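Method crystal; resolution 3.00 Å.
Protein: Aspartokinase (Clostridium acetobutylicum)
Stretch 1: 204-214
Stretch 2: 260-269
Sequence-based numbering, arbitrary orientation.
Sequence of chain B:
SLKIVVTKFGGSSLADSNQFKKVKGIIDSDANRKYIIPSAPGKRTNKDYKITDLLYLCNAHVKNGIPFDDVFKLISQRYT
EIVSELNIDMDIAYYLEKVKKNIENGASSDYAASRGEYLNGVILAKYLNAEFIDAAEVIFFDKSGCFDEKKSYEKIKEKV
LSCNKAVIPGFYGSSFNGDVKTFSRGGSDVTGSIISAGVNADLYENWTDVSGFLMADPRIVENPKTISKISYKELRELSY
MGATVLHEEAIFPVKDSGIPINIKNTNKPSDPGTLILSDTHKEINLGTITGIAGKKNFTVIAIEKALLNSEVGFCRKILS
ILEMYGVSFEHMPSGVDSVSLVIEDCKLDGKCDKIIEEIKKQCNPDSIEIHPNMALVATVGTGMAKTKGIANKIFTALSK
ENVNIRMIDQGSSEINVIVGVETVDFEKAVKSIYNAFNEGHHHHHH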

ATOM      1  N   TYR B 204      27.076  15.890  20.264  1.00 50.32           N
ATOM      2  CA  TYR B 204      26.290  17.085  20.051  1.00 49.54           C
ATOM      3  C   TYR B 204      25.113  16.987  21.017  1.00 48.62           C
ATOM      4  O   TYR B 204      24.178  16.230  20.793  1.00 48.13           O
ATOM      5  CB  TYR B 204      25.877  17.192  18.577  1.00 49.08           C
ATOM      6  CG  TYR B 204      24.740  18.151  18.260  1.00 48.77           C
ATOM      7  CD1 TYR B 204      24.605  19.371  18.915  1.00 49.11           C
ATOM      8  CD2 TYR B 204      23.805  17.833  17.279  1.00 48.91           C
ATOM      9  CE1 TYR B 204      23.566  20.237  18.609  1.00 48.89           C
ATOM     10  CE2 TYR B 204      22.766  18.685  16.966  1.00 48.67           C
ATOM     11  CZ  TYR B 204      22.652  19.887  17.629  1.00 49.26           C
ATOM     12  OH  TYR B 204      21.609  20.724  17.308  1.00 50.45           O
ATOM     13  N   GLU B 205      25.206  17.720  22.124  1.00 48.04           N
ATOM     14  CA  GLU B 205      24.138  17.748  23.112  1.00 46.87           C
ATOM     15  C   GLU B 205      23.101  18.698  22.597  1.00 45.66           C
ATOM     16  O   GLU B 205      23.448  19.792  22.181  1.00 46.44           O
ATOM     17  CB  GLU B 205      24.645  18.240  24.464  1.00 47.20           C
ATOM     18  CG  GLU B 205      25.436  17.203  25.231  1.00 48.01           C
ATOM     19  CD  GLU B 205      26.065  17.740  26.499  1.00 48.89           C
ATOM     20  OE1 GLU B 205      25.847  18.925  26.833  1.00 48.66           O
ATOM     21  OE2 GLU B 205      26.783  16.966  27.170  1.00 49.49           O
ATOM     22  N   ASN B 206      21.840  18.289  22.629  1.00 44.42           N
ATOM     23  CA  ASN B 206      20.756  19.125  22.156  1.00 44.32           C
ATOM     24  C   ASN B 206      19.785  19.416  23.298  1.00 45.42           C
ATOM     25  O   ASN B 206      18.888  18.619  23.587  1.00 45.91           O
ATOM     26  CB  ASN B 206      20.065  18.427  21.003  1.00 44.04           C
ATOM     27  CG  ASN B 206      19.190  19.348  20.199  1.00 43.51           C
ATOM     28  OD1 ASN B 206      18.042  19.587  20.550  1.00 44.01           O
ATOM     29  ND2 ASN B 206      19.717  19.839  19.085  1.00 43.92           N
ATOM     30  N   TRP B 207      19.974  20.567  23.943  1.00 45.81           N
ATOM     31  CA  TRP B 207      19.275  20.883  25.183  1.00 46.14           C
ATOM     32  C   TRP B 207      17.911  21.448  24.972  1.00 46.65           C
ATOM     33  O   TRP B 207      17.744  22.467  24.311  1.00 46.10           O
ATOM     34  CB  TRP B 207      20.102  21.837  26.012  1.00 46.36           C
ATOM     35  CG  TRP B 207      21.314  21.174  26.575  1.00 46.58           C
ATOM     36  CD1 TRP B 207      22.552  21.013  25.978  1.00 46.67           C
ATOM     37  CD2 TRP B 207      21.429  20.530  27.871  1.00 47.37           C
ATOM     38  NE1 TRP B 207      23.406  20.335  26.806  1.00 47.36           N
ATOM     39  CE2 TRP B 207      22.792  20.014  27.954  1.00 47.71           C
ATOM     40  CE3 TRP B 207      20.570  20.329  28.931  1.00 48.27           C
ATOM     41  CZ2 TRP B 207      23.254  19.350  29.066  1.00 48.73           C
ATOM     42  CZ3 TRP B 207      21.042  19.647  30.051  1.00 49.23           C
ATOM     43  CH2 TRP B 207      22.357  19.176  30.118  1.00 49.53           C
ATOM     44  N   THR B 208      16.925  20.790  25.579  1.00 48.34           N
ATOM     45  CA  THR B 208      15.509  21.064  25.349  1.00 48.81           C
ATOM     46  C   THR B 208      14.790  21.086  26.692  1.00 50.40           C
ATOM     47  O   THR B 208      15.435  21.248  27.722  1.00 50.45           O
ATOM     48  CB  THR B 208      14.905  19.969  24.459  1.00 47.97           C
ATOM     49  OG1 THR B 208      14.513  18.851  25.266  1.00 47.89           O
ATOM     50  CG2 THR B 208      15.930  19.510  23.424  1.00 46.85           C
ATOM     51  N   ASP B 209      13.469  20.909  26.689  1.00 52.54           N
ATOM     52  CA  ASP B 209      12.701  20.931  27.940  1.00 55.49           C
ATOM     53  C   ASP B 209      12.082  19.584  28.282  1.00 54.69           C
ATOM     54  O   ASP B 209      11.113  19.526  29.023  1.00 55.42           O
ATOM     55  CB  ASP B 209      11.620  22.021  27.902  1.00 59.46           C
ATOM     56  CG  ASP B 209      10.562  21.770  26.843  1.00 62.85           C
ATOM     57  OD1 ASP B 209      10.774  22.178  25.674  1.00 66.57           O
ATOM     58  OD2 ASP B 209       9.511  21.179  27.188  1.00 66.52           O
ATOM     59  N   VAL B 210      12.650  18.507  27.745  1.00 53.87           N
ATOM     60  CA  VAL B 210      12.193  17.141  28.035  1.00 52.93           C
ATOM     61  C   VAL B 210      13.395  16.204  28.138  1.00 53.76           C
ATOM     62  O   VAL B 210      14.328  16.294  27.336  1.00 54.00           O
ATOM     63  CB  VAL B 210      11.255  16.607  26.939  1.00 50.37           C
ATOM     64  CG1 VAL B 210      10.061  17.529  26.765  1.00 49.99           C
ATOM     65  CG2 VAL B 210      12.008  16.438  25.629  1.00 48.95           C
ATOM     66  N   SER B 211      13.364  15.298  29.116  1.00 54.40           N
ATOM     67  CA  SER B 211      14.495  14.409  29.390  1.00 54.07           C
ATOM     68  C   SER B 211      14.623  13.260  28.374  1.00 54.54           C
ATOM     69  O   SER B 211      14.499  12.085  28.717  1.00 54.98           O
ATOM     70  CB  SER B 211      14.375  13.869  30.806  1.00 53.80           C
ATOM     71  OG  SER B 211      14.268  14.939  31.714  1.00 53.20           O
ATOM     72  N   GLY B 212      14.901  13.609  27.126  1.00 54.79           N
ATOM     73  CA  GLY B 212      14.947  12.624  26.058  1.00 56.49           C
ATOM     74  C   GLY B 212      13.586  12.395  25.428  1.00 57.59           C
ATOM     75  O   GLY B 212      12.679  13.210  25.573  1.00 58.35           O
ATOM     76  N   PHE B 213      13.472  11.288  24.701  1.00 58.37           N
ATOM     77  CA  PHE B 213      12.207  10.798  24.166  1.00 59.23           C
ATOM     78  C   PHE B 213      11.724   9.623  25.001  1.00 60.11           C
ATOM     79  O   PHE B 213      12.524   8.913  25.613  1.00 61.37           O
ATOM     80  CB  PHE B 213      12.401  10.330  22.726  1.00 59.54           C
ATOM     81  CG  PHE B 213      13.055  11.348  21.839  1.00 60.02           C
ATOM     82  CD1 PHE B 213      12.537  12.635  21.740  1.00 61.79           C
ATOM     83  CD2 PHE B 213      14.181  11.023  21.100  1.00 59.92           C
ATOM     84  CE1 PHE B 213      13.134  13.579  20.924  1.00 62.07           C
ATOM     85  CE2 PHE B 213      14.785  11.960  20.280  1.00 60.31           C
ATOM     86  CZ  PHE B 213      14.259  13.236  20.188  1.00 62.00           C
ATOM     87  N   LEU B 214      10.418   9.399  25.019  1.00 59.77           N
ATOM     88  CA  LEU B 214       9.878   8.262  25.764  1.00 61.21           C
ATOM     89  C   LEU B 214       9.527   7.099  24.846  1.00 60.75           C
ATOM     90  O   LEU B 214       9.294   7.275  23.651  1.00 62.19           O
ATOM     91  CB  LEU B 214       8.638   8.680  26.553  1.00 62.03           C
ATOM     92  CG  LEU B 214       8.853   9.673  27.693  1.00 60.49           C
ATOM     93  CD1 LEU B 214       7.493  10.083  28.217  1.00 60.88           C
ATOM     94  CD2 LEU B 214       9.715   9.074  28.792  1.00 60.03           C
ATOM     95  N   PRO B 260      27.320  11.326  17.697  1.00 57.04           N
ATOM     96  CA  PRO B 260      26.111  11.036  18.435  1.00 55.40           C
ATOM     97  C   PRO B 260      25.471  12.306  18.983  1.00 55.48           C
ATOM     98  O   PRO B 260      26.173  13.222  19.405  1.00 57.58           O
ATOM     99  CB  PRO B 260      26.604  10.140  19.562  1.00 55.32           C
ATOM    100  CG  PRO B 260      28.008  10.542  19.779  1.00 56.36           C
ATOM    101  CD  PRO B 260      28.532  10.982  18.452  1.00 56.87           C
ATOM    102  N   ILE B 261      24.145  12.351  18.950  1.00 53.95           N
ATOM    103  CA  ILE B 261      23.373  13.422  19.543  1.00 52.13           C
ATOM    104  C   ILE B 261      22.758  12.932  20.838  1.00 53.23           C
ATOM    105  O   ILE B 261      22.181  11.848  20.880  1.00 53.80           O
ATOM    106  CB  ILE B 261      22.211  13.819  18.637  1.00 50.95           C
ATOM    107  CG1 ILE B 261      22.730  14.262  17.277  1.00 51.71           C
ATOM    108  CG2 ILE B 261      21.386  14.917  19.281  1.00 50.58           C
ATOM    109  CD1 ILE B 261      21.628  14.687  16.334  1.00 51.87           C
ATOM    110  N   ASN B 262      22.860  13.738  21.888  1.00 54.09           N
ATOM    111  CA  ASN B 262      22.202  13.442  23.152  1.00 54.36           C
ATOM    112  C   ASN B 262      21.105  14.468  23.418  1.00 54.15           C
ATOM    113  O   ASN B 262      21.400  15.634  23.686  1.00 54.86           O
ATOM    114  CB  ASN B 262      23.230  13.455  24.284  1.00 56.25           C
ATOM    115  CG  ASN B 262      22.625  13.131  25.639  1.00 57.64           C
ATOM    116  OD1 ASN B 262      21.407  13.190  25.818  1.00 58.48           O
ATOM    117  ND2 ASN B 262      23.480  12.807  26.611  1.00 57.67           N
ATOM    118  N   ILE B 263      19.843  14.044  23.336  1.00 53.57           N
ATOM    119  CA  ILE B 263      18.729  14.920  23.698  1.00 52.23           C
ATOM    120  C   ILE B 263      18.683  15.013  25.212  1.00 53.20           C
ATOM    121  O   ILE B 263      18.586  13.998  25.889  1.00 53.94           O
ATOM    122  CB  ILE B 263      17.378  14.429  23.160  1.00 51.04           C
ATOM    123  CG1 ILE B 263      17.130  14.978  21.757  1.00 50.67           C
ATOM    124  CG2 ILE B 263      16.247  14.940  24.029  1.00 51.51           C
ATOM    125  CD1 ILE B 263      18.191  14.611  20.752  1.00 51.02           C
ATOM    126  N   LYS B 264      18.762  16.233  25.735  1.00 53.57           N
ATOM    127  CA  LYS B 264      18.873  16.457  27.174  1.00 53.13           C
ATOM    128  C   LYS B 264      17.918  17.561  27.644  1.00 52.59           C
ATOM    129  O   LYS B 264      17.408  18.344  26.834  1.00 50.81           O
ATOM    130  CB  LYS B 264      20.328  16.788  27.517  1.00 53.04           C
ATOM    131  CG  LYS B 264      20.882  15.955  28.660  1.00 54.46           C
ATOM    132  CD  LYS B 264      22.324  15.544  28.419  1.00 54.97           C
ATOM    133  CE  LYS B 264      22.800  14.505  29.429  1.00 56.07           C
ATOM    134  NZ  LYS B 264      22.607  14.944  30.838  1.00 56.56           N
ATOM    135  N   ASN B 265      17.672  17.606  28.954  1.00 53.16           N
ATOM    136  CA  ASN B 265      16.709  18.552  29.534  1.00 53.50           C
ATOM    137  C   ASN B 265      17.354  19.645  30.397  1.00 52.70           C
ATOM    138  O   ASN B 265      17.881  19.359  31.468  1.00 52.84           O
ATOM    139  CB  ASN B 265      15.688  17.781  30.363  1.00 54.90           C
ATOM    140  CG  ASN B 265      14.586  18.665  30.910  1.00 55.43           C
ATOM    141  OD1 ASN B 265      14.441  19.823  30.508  1.00 54.93           O
ATOM    142  ND2 ASN B 265      13.796  18.116  31.834  1.00 55.90           N
ATOM    143  N   THR B 266      17.278  20.891  29.932  1.00 51.36           N
ATOM    144  CA  THR B 266      17.866  22.032  30.636  1.00 52.27           C
ATOM    145  C   THR B 266      17.357  22.169  32.063  1.00 53.64           C
ATOM    146  O   THR B 266      18.081  22.661  32.920  1.00 55.37           O
ATOM    147  CB  THR B 266      17.570  23.375  29.923  1.00 52.14           C
ATOM    148  OG1 THR B 266      17.935  23.293  28.544  1.00 51.96           O
ATOM    149  CG2 THR B 266      18.353  24.509  30.551  1.00 52.63           C
ATOM    150  N   ASN B 267      16.119  21.748  32.317  1.00 53.92           N
ATOM    151  CA  ASN B 267      15.514  21.874  33.645  1.00 54.98           C
ATOM    152  C   ASN B 267      15.786  20.684  34.569  1.00 56.52           C
ATOM    153  O   ASN B 267      15.520  20.751  35.762  1.00 56.54           O
ATOM    154  CB  ASN B 267      14.019  22.120  33.496  1.00 54.81           C
ATOM    155  CG  ASN B 267      13.720  23.350  32.651  1.00 54.94           C
ATOM    156  OD1 ASN B 267      12.950  23.288  31.701  1.00 55.41           O
ATOM    157  ND2 ASN B 267      14.349  24.470  32.982  1.00 54.67           N
ATOM    158  N   LYS B 268      16.315  19.600  34.003  1.00 58.65           N
ATOM    159  CA  LYS B 268      16.738  18.414  34.762  1.00 60.21           C
ATOM    160  C   LYS B 268      17.989  17.862  34.093  1.00 58.63           C
ATOM    161  O   LYS B 268      17.931  16.869  33.375  1.00 57.17           O
ATOM    162  CB  LYS B 268      15.634  17.351  34.782  1.00 61.11           C
ATOM    163  CG  LYS B 268      14.360  17.798  35.471  1.00 63.44           C
ATOM    164  CD  LYS B 268      13.443  16.621  35.755  1.00 66.43           C
ATOM    165  CE  LYS B 268      12.104  17.088  36.312  1.00 69.17           C
ATOM    166  NZ  LYS B 268      11.469  16.092  37.229  1.00 71.42           N
ATOM    167  N   PRO B 269      19.129  18.533  34.301  1.00 58.31           N
ATOM    168  CA  PRO B 269      20.338  18.176  33.545  1.00 58.26           C
ATOM    169  C   PRO B 269      20.917  16.804  33.872  1.00 58.82           C
ATOM    170  O   PRO B 269      21.514  16.173  33.006  1.00 58.57           O
ATOM    171  CB  PRO B 269      21.330  19.286  33.915  1.00 58.21           C
ATOM    172  CG  PRO B 269      20.477  20.405  34.410  1.00 58.22           C
ATOM    173  CD  PRO B 269      19.324  19.747  35.103  1.00 58.31           C
TER

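Neighbouring parallel strands are joined by their backbones, while the side chains on the two faces pack against each other and against what follows the strands. Residues 204-214 and 260-269 of this aspartokinase, with strands at 204-208 and 261-265, illustrate the principle and bury 890 Å² in all, both sides summed.

The apolar centre has two parts, one on each face. On the face carrying Tyr204, Asn206, Ile261 and Ile263, the branched Ile263 fills the space under the loop that follows the first strand. Its CG2 lies 3.3 Å from Gly212 CA, and its CG1 lies 3.7 Å from Phe213 CZ. Gly212 suits its place chiefly because of its backbone: at phi 88° and psi -163°, a CB would be jammed against the preceding carbonyl oxygen. Farther back along the strands, Tyr204 CD2 packs 3.7 Å from Ile261 CG1.

On the other face, Trp207 and Lys264 are paired across the bridge. The indole, with chi1 in the m well, lies so that Lys264 CB sits over its six-membered ring, 3.7 Å from the centroid and only 8° off the normal. A lysine serves well here because its aliphatic portion can cover an aromatic face while its amine lies farther out. The far end of the indole reaches Pro269, with Trp207 CZ3 3.9 Å from Pro269 CB. The indole nitrogen is not left unpaired in this buried setting: Trp207 NE1 donates to Glu205 OE1 at 2.8 Å, linking two side chains on the same face.

Between these faces runs the parallel ladder, in which alternate residues of each strand use both their N and O atoms. Tyr204 N donates to Pro260 O (2.9 Å), and Asn262 N to Tyr204 O (3.0 Å). Asn206 N then donates to Asn262 O (2.9 Å), Lys264 N to Asn206 O (3.2 Å), and Thr208 N to Lys264 O (2.8 Å). Pro260, which has no N-H to give, enters the ladder through its carbonyl.

The ladder closes where the strands end, with Thr266 N donating to Thr208 O at 2.9 Å. Here polar side chains take over. Thr208 OG1 makes a weak bond to Lys264 O (3.3 Å) and accepts from Val210 N (3.1 Å), tying the strand end to its loop. Asn265 uses both ends of its amide: ND2 donates to Ser211 OG across the contact (3.2 Å), while OD1 accepts from Asn267 N (3.1 Å). The latter bond lies within the type I turn from Asn265 to Lys268, so one side chain both braces the turn and fastens it to the opposing loop.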